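Local coordinates for protein caspase-1 (Spodoptera frugiperda, PDB 1M72) that acts as a cysteine endopeptidase and is probably part of the caspase activation cascade that carries out apoptosis, at residues C[203-206]-C[207-210]; C[209-212]-C[213-216]; C[133-136]-C[137-140]; C[84-87]-C[88-91]. All coordinates share one frame; numbering follows the deposited sequence.

Interaction 1. Residues C[203-206]-C[207-210]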
loop_
_atom_site.group_PDB
_atom_site.type_symbol
_atom_site.label_atom_id
_atom_site.label_comp_id
_atom_site.label_asym_id
_atom_site.label_seq_id
_atom_site.Cartn_x
_atom_site.Cartn_y
_atom_site.Cartn_z
ATOM N N TRP C 203 4.217 14.472 12.114
ATOM C CA TRP C 203 5.370 13.599 11.990
ATOM C C TRP C 203 5.525 13.218 10.519
ATOM O O TRP C 203 6.593 13.389 9.933
ATOM C CB TRP C 203 5.216 12.333 12.842
ATOM C CG TRP C 203 5.188 12.579 14.340
ATOM C CD1 TRP C 203 5.282 13.779 14.979
ATOM C CD2 TRP C 203 5.047 11.584 15.371
ATOM N NE1 TRP C 203 5.212 13.596 16.348
ATOM C CE2 TRP C 203 5.071 12.261 16.613
ATOM C CE3 TRP C 203 4.910 10.182 15.364
ATOM C CZ2 TRP C 203 4.963 11.583 17.845
ATOM C CZ3 TRP C 203 4.803 9.504 16.583
ATOM C CH2 TRP C 203 4.829 10.205 17.810
ATOM N N PHE C 204 4.440 12.727 9.927
ATOM C CA PHE C 204 4.436 12.308 8.535
ATOM C C PHE C 204 4.943 13.422 7.589
ATOM O O PHE C 204 5.859 13.190 6.802
ATOM C CB PHE C 204 3.017 11.850 8.140
ATOM C CG PHE C 204 2.901 11.347 6.723
ATOM C CD1 PHE C 204 3.766 10.361 6.237
ATOM C CD2 PHE C 204 1.885 11.825 5.888
ATOM C CE1 PHE C 204 3.611 9.854 4.930
ATOM C CE2 PHE C 204 1.721 11.325 4.578
ATOM C CZ PHE C 204 2.588 10.339 4.103
ATOM N N MET C 205 4.346 14.610 7.664
ATOM C CA MET C 205 4.757 15.713 6.817
ATOM C C MET C 205 6.196 16.200 7.116
ATOM O O MET C 205 6.903 16.610 6.201
ATOM C CB MET C 205 3.754 16.853 6.913
ATOM C CG MET C 205 2.469 16.560 6.206
ATOM S SD MET C 205 2.656 16.436 4.366
ATOM C CE MET C 205 1.336 15.409 3.969
ATOM N N GLN C 206 6.643 16.140 8.369
ATOM C CA GLN C 206 8.025 16.543 8.659
ATOM C C GLN C 206 8.976 15.583 7.941
ATOM O O GLN C 206 9.973 15.991 7.311
ATOM C CB GLN C 206 8.354 16.458 10.155
ATOM C CG GLN C 206 7.743 17.513 11.032
ATOM C CD GLN C 206 8.104 17.281 12.494
ATOM O OE1 GLN C 206 9.278 17.291 12.852
ATOM N NE2 GLN C 206 7.090 17.062 13.342
ATOM N N ALA C 207 8.684 14.297 8.068
ATOM C CA ALA C 207 9.536 13.302 7.451
ATOM C C ALA C 207 9.398 13.323 5.922
ATOM O O ALA C 207 10.381 13.204 5.207
ATOM C CB ALA C 207 9.209 11.889 8.030
ATOM N N LEU C 208 8.187 13.479 5.413
ATOM C CA LEU C 208 7.991 13.502 3.971
ATOM C C LEU C 208 8.780 14.668 3.312
ATOM O O LEU C 208 9.510 14.459 2.357
ATOM C CB LEU C 208 6.495 13.635 3.658
ATOM C CG LEU C 208 6.144 13.757 2.160
ATOM C CD1 LEU C 208 6.613 12.485 1.412
ATOM C CD2 LEU C 208 4.626 14.008 1.961
ATOM N N CYS C 209 8.632 15.881 3.855
ATOM C CA CYS C 209 9.296 17.066 3.342
ATOM C C CYS C 209 10.818 16.970 3.426
ATOM O O CYS C 209 11.530 17.377 2.477
ATOM C CB CYS C 209 8.774 18.311 4.063
ATOM S SG CYS C 209 7.057 18.678 3.579
ATOM N N GLU C 210 11.316 16.416 4.529
ATOM C CA GLU C 210 12.757 16.233 4.688
ATOM C C GLU C 210 13.320 15.247 3.649
ATOM O O GLU C 210 14.359 15.505 3.043
ATOM C CB GLU C 210 13.107 15.746 6.111
ATOM C CG GLU C 210 14.613 15.552 6.345
ATOM C CD GLU C 210 14.996 15.343 7.835
ATOM O OE1 GLU C 210 14.526 14.363 8.467
ATOM O OE2 GLU C 210 15.783 16.158 8.382
#
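Met-205 and Leu-208, three residues apart on helix 203-215, run alongside each other in the same direction. The nearest atoms of the pair are Met-205 SD and Leu-208 CD2, 3.9 Å apart, a purely apolar contact. Met-205 is bent at chi2 (-67°), which brings its sulfur alongside the leucine branch; Leu-208 sends CG anti to its backbone N (chi1 176°), which places CD2 beside that sulfur. Cys-209, four residues on from Met-205, lays CB and SG against the carbonyl that bonds its own amide: SG stands 3.3 Å from Met-205 O, while Cys-209 N donates to that oxygen at 3.0 Å. The backbone is regular, with Ala-207 N to Trp-203 O at 2.9 Å and Leu-208 N to Phe-204 O at 2.7 Å. Gln-206 turns its amide back toward the start of the helix, where NE2 bonds Gly-201 O, and Trp-203 stacks on Phe-236 and Trp-195. Around the helix, Met-205 and Cys-209 meet helix 54-67, Ala-207 meets helix 221-235, and Phe-204 and Leu-208 reach Phe-146 of strand 143-148. Such a largely buried helix, wedged between two others against the central mixed sheet, belongs to the alpha/beta caspase fold.

Interaction 2. Residues C[209-212]-C[213-216]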
loop_
_atom_site.group_PDB
_atom_site.type_symbol
_atom_site.label_atom_id
_atom_site.label_comp_id
_atom_site.label_asym_id
_atom_site.label_seq_id
_atom_site.Cartn_x
_atom_site.Cartn_y
_atom_site.Cartn_z
ATOM N N CYS C 209 8.632 15.881 3.855
ATOM C CA CYS C 209 9.296 17.066 3.342
ATOM C C CYS C 209 10.818 16.970 3.426
ATOM O O CYS C 209 11.530 17.377 2.477
ATOM C CB CYS C 209 8.774 18.311 4.063
ATOM S SG CYS C 209 7.057 18.678 3.579
ATOM N N GLU C 210 11.316 16.416 4.529
ATOM C CA GLU C 210 12.757 16.233 4.688
ATOM C C GLU C 210 13.320 15.247 3.649
ATOM O O GLU C 210 14.359 15.505 3.043
ATOM C CB GLU C 210 13.107 15.746 6.111
ATOM C CG GLU C 210 14.613 15.552 6.345
ATOM C CD GLU C 210 14.996 15.343 7.835
ATOM O OE1 GLU C 210 14.526 14.363 8.467
ATOM O OE2 GLU C 210 15.783 16.158 8.382
ATOM N N GLU C 211 12.640 14.131 3.415
ATOM C CA GLU C 211 13.144 13.153 2.450
ATOM C C GLU C 211 13.064 13.692 1.014
ATOM O O GLU C 211 13.943 13.408 0.179
ATOM C CB GLU C 211 12.349 11.854 2.563
ATOM C CG GLU C 211 13.132 10.627 2.237
ATOM C CD GLU C 211 14.451 10.545 3.010
ATOM O OE1 GLU C 211 14.432 10.520 4.260
ATOM O OE2 GLU C 211 15.506 10.502 2.350
ATOM N N LEU C 212 12.002 14.452 0.733
ATOM C CA LEU C 212 11.818 15.073 -0.569
ATOM C C LEU C 212 12.900 16.129 -0.786
ATOM O O LEU C 212 13.408 16.258 -1.895
ATOM C CB LEU C 212 10.440 15.726 -0.691
ATOM C CG LEU C 212 9.267 14.752 -0.913
ATOM C CD1 LEU C 212 7.943 15.506 -1.019
ATOM C CD2 LEU C 212 9.522 13.914 -2.199
ATOM N N ARG C 213 13.259 16.883 0.256
ATOM C CA ARG C 213 14.330 17.873 0.101
ATOM C C ARG C 213 15.686 17.193 -0.196
ATOM O O ARG C 213 16.417 17.639 -1.065
ATOM C CB ARG C 213 14.475 18.733 1.360
ATOM C CG ARG C 213 13.669 20.000 1.369
ATOM C CD ARG C 213 13.947 20.773 2.674
ATOM N NE ARG C 213 12.849 20.670 3.650
ATOM C CZ ARG C 213 12.866 19.926 4.757
ATOM N NH1 ARG C 213 13.940 19.200 5.062
ATOM N NH2 ARG C 213 11.794 19.880 5.545
ATOM N N TYR C 214 15.996 16.106 0.515
ATOM C CA TYR C 214 17.257 15.367 0.357
ATOM C C TYR C 214 17.415 14.557 -0.933
ATOM O O TYR C 214 18.459 14.628 -1.574
ATOM C CB TYR C 214 17.472 14.416 1.557
ATOM C CG TYR C 214 18.707 13.506 1.470
ATOM C CD1 TYR C 214 20.017 14.031 1.565
ATOM C CD2 TYR C 214 18.568 12.119 1.278
ATOM C CE1 TYR C 214 21.161 13.198 1.471
ATOM C CE2 TYR C 214 19.698 11.271 1.177
ATOM C CZ TYR C 214 20.996 11.822 1.273
ATOM O OH TYR C 214 22.109 10.991 1.142
ATOM N N ALA C 215 16.405 13.790 -1.328
ATOM C CA ALA C 215 16.574 12.952 -2.520
ATOM C C ALA C 215 15.397 12.929 -3.489
ATOM O O ALA C 215 15.329 12.046 -4.364
ATOM C CB ALA C 215 16.926 11.507 -2.084
ATOM N N GLY C 216 14.498 13.905 -3.339
ATOM C CA GLY C 216 13.300 13.982 -4.165
ATOM C C GLY C 216 13.468 13.924 -5.676
ATOM O O GLY C 216 12.563 13.491 -6.423
#
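Cys-209 to Arg-213, Glu-210 to Tyr-214 and Glu-211 to Ala-215 are joined by successive i to i+4 backbone bonds, and Gly-216 N to Leu-212 O (3.0 Å, N-H...O 132°) adds a more bent one. This is the C-terminal part of alpha-helix 203-215 of the caspase fold. Arg-213 does not run outward: with a bend at chi3 (-104°) its chain curls back along the helix, and the guanidinium settles with one face over Cys-209 O, which lies 3.6 Å from its plane, over the centre. The same oxygen accepts from Arg-213 N at 2.9 Å, so the arginine covers an acceptor that its own amide already uses. NH2 is directed by a hydrogen bond to Asn-60 OD1 on helix 54-67. Glu-210 OE2 stays 4.9 Å from Arg-213 NH1, too far for direct contact. Glu-211 and Tyr-214 run side by side, carboxylate and ring planes 83° apart. Glu-211 OE1 makes a salt bridge to Lys-231 of helix 221-235, and Leu-212 also packs on that helix through Leu-224. The other carboxylate oxygen, Glu-211 OE2, sits at the edge of the Tyr-214 ring, 3.6 Å from Tyr-214 CD2.

Interaction 3. Residues C[133-136]-C[137-140]. With EDO (1,2-ethanediol), chain H.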
loop_
_atom_site.group_PDB
_atom_site.type_symbol
_atom_site.label_atom_id
_atom_site.label_comp_id
_atom_site.label_asym_id
_atom_site.label_seq_id
_atom_site.Cartn_x
_atom_site.Cartn_y
_atom_site.Cartn_z
ATOM N N ASP C 133 -10.618 6.207 -17.019
ATOM C CA ASP C 133 -11.820 6.460 -17.781
ATOM C C ASP C 133 -12.375 7.869 -17.522
ATOM O O ASP C 133 -12.875 8.514 -18.441
ATOM C CB ASP C 133 -12.856 5.389 -17.458
ATOM C CG ASP C 133 -13.122 5.273 -15.973
ATOM O OD1 ASP C 133 -12.227 5.618 -15.168
ATOM O OD2 ASP C 133 -14.226 4.824 -15.622
ATOM N N LYS C 134 -12.275 8.364 -16.293
ATOM C CA LYS C 134 -12.800 9.693 -15.970
ATOM C C LYS C 134 -11.822 10.821 -16.280
ATOM O O LYS C 134 -12.245 11.947 -16.537
ATOM C CB LYS C 134 -13.213 9.760 -14.491
ATOM C CG LYS C 134 -14.226 8.670 -14.103
ATOM C CD LYS C 134 -14.745 8.783 -12.677
ATOM C CE LYS C 134 -15.393 7.464 -12.215
ATOM N NZ LYS C 134 -16.715 7.255 -12.845
ATOM N N CYS C 135 -10.521 10.521 -16.243
ATOM C CA CYS C 135 -9.488 11.509 -16.522
ATOM C C CYS C 135 -8.386 10.910 -17.456
ATOM O O CYS C 135 -7.246 10.624 -17.029
ATOM C CB CYS C 135 -8.901 12.012 -15.199
ATOM S SG CYS C 135 -7.785 13.413 -15.342
ATOM N N PRO C 136 -8.728 10.729 -18.753
ATOM C CA PRO C 136 -7.860 10.180 -19.800
ATOM C C PRO C 136 -6.518 10.902 -19.932
ATOM O O PRO C 136 -5.520 10.257 -20.166
ATOM C CB PRO C 136 -8.698 10.315 -21.085
ATOM C CG PRO C 136 -10.080 10.493 -20.617
ATOM C CD PRO C 136 -9.973 11.258 -19.331
ATOM N N THR C 137 -6.462 12.218 -19.770
ATOM C CA THR C 137 -5.165 12.894 -19.919
ATOM C C THR C 137 -4.113 12.625 -18.830
ATOM O O THR C 137 -2.993 13.158 -18.902
ATOM C CB THR C 137 -5.342 14.406 -20.128
ATOM O OG1 THR C 137 -5.842 15.019 -18.940
ATOM C CG2 THR C 137 -6.355 14.659 -21.290
ATOM N N LEU C 138 -4.469 11.839 -17.798
ATOM C CA LEU C 138 -3.481 11.465 -16.788
ATOM C C LEU C 138 -3.368 9.950 -16.931
ATOM O O LEU C 138 -2.727 9.279 -16.123
ATOM C CB LEU C 138 -3.912 11.840 -15.360
ATOM C CG LEU C 138 -3.815 13.277 -14.804
ATOM C CD1 LEU C 138 -4.513 13.311 -13.457
ATOM C CD2 LEU C 138 -2.350 13.748 -14.650
ATOM N N ALA C 139 -3.983 9.400 -17.974
ATOM C CA ALA C 139 -3.906 7.958 -18.160
ATOM C C ALA C 139 -2.461 7.532 -18.434
ATOM O O ALA C 139 -1.786 8.074 -19.321
ATOM C CB ALA C 139 -4.827 7.498 -19.306
ATOM N N GLY C 140 -2.010 6.562 -17.648
ATOM C CA GLY C 140 -0.663 6.037 -17.781
ATOM C C GLY C 140 0.331 6.848 -16.972
ATOM O O GLY C 140 1.542 6.563 -16.974
HETATM C C1 EDO H . 4.171 8.712 -18.021
HETATM O O1 EDO H . 4.053 7.322 -17.795
HETATM C C2 EDO H . 4.434 9.427 -16.726
HETATM O O2 EDO H . 3.924 10.737 -16.854
#
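Leu-138 packs on Cys-135, three residues back, through CB, CG and one methyl branch, CD1. Leu-138 CB stands 3.9 Å from Cys-135 O, the acceptor of the leucine's own amide. CG comes 4.0 Å from Cys-135 SG, and the branch CD1 closes the approach at 3.8 Å from the same sulfur. Cys-135 turns SG anti to its backbone N (chi1 -171°), beside the carbonyl carbon and on the side where Leu-138 CD1 lies. The backbone explains why these side chains meet. Leu-138 N donates to Cys-135 O at 3.1 Å, and Ala-139 N to Pro-136 O at 2.8 Å. Both bonds span three residues, and the phi/psi pairs of Pro-136, Thr-137 and Leu-138 fit two overlapping type I turns, a short 3-10 piece. Ala-139 CB lies close over the second turn, 3.0 Å from Pro-136 O, and packs on Leu-161 of the second subunit. Thr-137 OG1 is hydrogen-bonded to His-95 N, which ties the turn to the loop after helix 80-92. Beyond the turn Gly-140 adopts a positive phi (87°), and its O accepts from O1 of a 1,2-ethanediol at 2.7 Å; this molecule, probably from the crystallisation liquor, also bonds Asn-26 O and Asp-99 O. Consecutive i to i+3 bonds of this kind define a 3-10 turn, here in the loop that leads from helix 125-128 to strand 143-148 of the caspase fold.

Interaction 4. Residues C[84-87]-C[88-91]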
loop_
_atom_site.group_PDB
_atom_site.type_symbol
_atom_site.label_atom_id
_atom_site.label_comp_id
_atom_site.label_asym_id
_atom_site.label_seq_id
_atom_site.Cartn_x
_atom_site.Cartn_y
_atom_site.Cartn_z
ATOM N N ASN C 84 -14.908 18.834 -2.996
ATOM C CA ASN C 84 -15.419 18.008 -4.049
ATOM C C ASN C 84 -15.486 18.714 -5.383
ATOM O O ASN C 84 -15.195 18.116 -6.420
ATOM C CB ASN C 84 -16.779 17.458 -3.701
ATOM C CG ASN C 84 -17.224 16.430 -4.702
ATOM O OD1 ASN C 84 -17.224 16.703 -5.901
ATOM N ND2 ASN C 84 -17.595 15.236 -4.231
ATOM N N LYS C 85 -15.849 19.988 -5.357
ATOM C CA LYS C 85 -15.953 20.782 -6.578
ATOM C C LYS C 85 -14.593 20.991 -7.245
ATOM O O LYS C 85 -14.443 20.742 -8.438
ATOM C CB LYS C 85 -16.621 22.122 -6.241
ATOM C CG LYS C 85 -16.065 23.357 -6.918
ATOM C CD LYS C 85 -16.118 24.532 -5.932
ATOM C CE LYS C 85 -15.878 25.879 -6.613
ATOM N NZ LYS C 85 -14.591 25.897 -7.371
ATOM N N PHE C 86 -13.613 21.465 -6.481
ATOM C CA PHE C 86 -12.283 21.672 -7.017
ATOM C C PHE C 86 -11.650 20.359 -7.512
ATOM O O PHE C 86 -10.888 20.367 -8.465
ATOM C CB PHE C 86 -11.394 22.335 -5.974
ATOM C CG PHE C 86 -11.685 23.809 -5.780
ATOM C CD1 PHE C 86 -11.455 24.726 -6.818
ATOM C CD2 PHE C 86 -12.169 24.296 -4.557
ATOM C CE1 PHE C 86 -11.700 26.104 -6.625
ATOM C CE2 PHE C 86 -12.421 25.674 -4.358
ATOM C CZ PHE C 86 -12.185 26.571 -5.385
ATOM N N ILE C 87 -11.976 19.245 -6.866
ATOM C CA ILE C 87 -11.458 17.950 -7.254
ATOM C C ILE C 87 -12.014 17.611 -8.629
ATOM O O ILE C 87 -11.277 17.212 -9.517
ATOM C CB ILE C 87 -11.865 16.863 -6.219
ATOM C CG1 ILE C 87 -10.979 16.975 -4.972
ATOM C CG2 ILE C 87 -11.769 15.466 -6.817
ATOM C CD1 ILE C 87 -9.627 16.376 -5.153
ATOM N N GLN C 88 -13.321 17.770 -8.806
ATOM C CA GLN C 88 -13.936 17.480 -10.082
ATOM C C GLN C 88 -13.378 18.385 -11.180
ATOM O O GLN C 88 -13.079 17.933 -12.276
ATOM C CB GLN C 88 -15.454 17.639 -9.995
ATOM C CG GLN C 88 -16.136 16.670 -9.049
ATOM C CD GLN C 88 -17.531 16.253 -9.534
ATOM O OE1 GLN C 88 -17.785 16.184 -10.741
ATOM N NE2 GLN C 88 -18.432 15.944 -8.593
ATOM N N GLN C 89 -13.206 19.658 -10.885
ATOM C CA GLN C 89 -12.711 20.559 -11.907
ATOM C C GLN C 89 -11.284 20.185 -12.282
ATOM O O GLN C 89 -10.855 20.323 -13.434
ATOM C CB GLN C 89 -12.745 21.990 -11.411
ATOM C CG GLN C 89 -14.055 22.419 -10.797
ATOM C CD GLN C 89 -14.016 23.889 -10.409
ATOM O OE1 GLN C 89 -13.002 24.375 -9.880
ATOM N NE2 GLN C 89 -15.114 24.610 -10.672
ATOM N N THR C 90 -10.539 19.717 -11.293
ATOM C CA THR C 90 -9.181 19.315 -11.545
ATOM C C THR C 90 -9.227 18.076 -12.448
ATOM O O THR C 90 -8.450 17.969 -13.409
ATOM C CB THR C 90 -8.468 18.961 -10.243
ATOM O OG1 THR C 90 -8.239 20.153 -9.492
ATOM C CG2 THR C 90 -7.145 18.295 -10.535
ATOM N N ALA C 91 -10.150 17.160 -12.147
ATOM C CA ALA C 91 -10.274 15.930 -12.925
ATOM C C ALA C 91 -10.776 16.193 -14.339
ATOM O O ALA C 91 -10.676 15.332 -15.220
ATOM C CB ALA C 91 -11.196 14.963 -12.239
#
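Asn-84 and Gln-88, one turn apart, join their amides: Gln-88 NE2 gives a hydrogen to Asn-84 OD1 at 3.0 Å, meeting a lone pair in the carbonyl plane with an N-H...O angle of 159°. The two amide planes are turned 54° apart. Asn-84 ND2 has a weak bond to Tyr-129 OH. Thr-90 OG1 and N both donate to Phe-86 O, at 2.8 and 2.9 Å, from opposite faces of that carbonyl, so one acceptor satisfies the threonine hydroxyl inside the buried side of the helix. Chi1 of -71° sets OG1 beside the backbone N, where it can share this oxygen. Gln-88 N to Asn-84 O, Gln-89 N to Lys-85 O and Ala-91 N to Ile-87 O complete the i to i+4 bonds. On the outer side Lys-85 NZ makes a weak bond to Gln-89 OE1, 3.3 Å long; the same ammonium rises over one face of the Phe-86 ring, 3.0 Å above its plane but offset toward the rim. Thr-90 O is taken by His-95 NE2. Ile-87 and Thr-90 pack on strand 31-39, through Phe-38, Met-34 and Ile-36. Helix 80-92 is thus the amphipathic connection of a beta-alpha-beta crossover between parallel strands 70-76 and 98-106.

From the N terminus, interaction 4 comes first, on helix 80-92, then interaction 3 in the loop before strand 143-148, and finally interactions 1 and 2 along helix 203-215. Each closes only a local turn, and interactions 4, 3 and 1 follow in series without crossing. Interactions 3 and 4 touch where Cys-135 SG lies 3.5 Å from Ala-91 O, joining the loop to the end of helix 80-92, and His-95 bonds residues of both. Interactions 1 and 2 overlap, sharing Cys-209 and Glu-210. They lie across the chain's centre from interaction 4, with centres about 26 and 28 Å from its centre. Interaction 4 packs on strand 31-39 and interaction 1 on strand 143-148, so both tie helices to the central sheet.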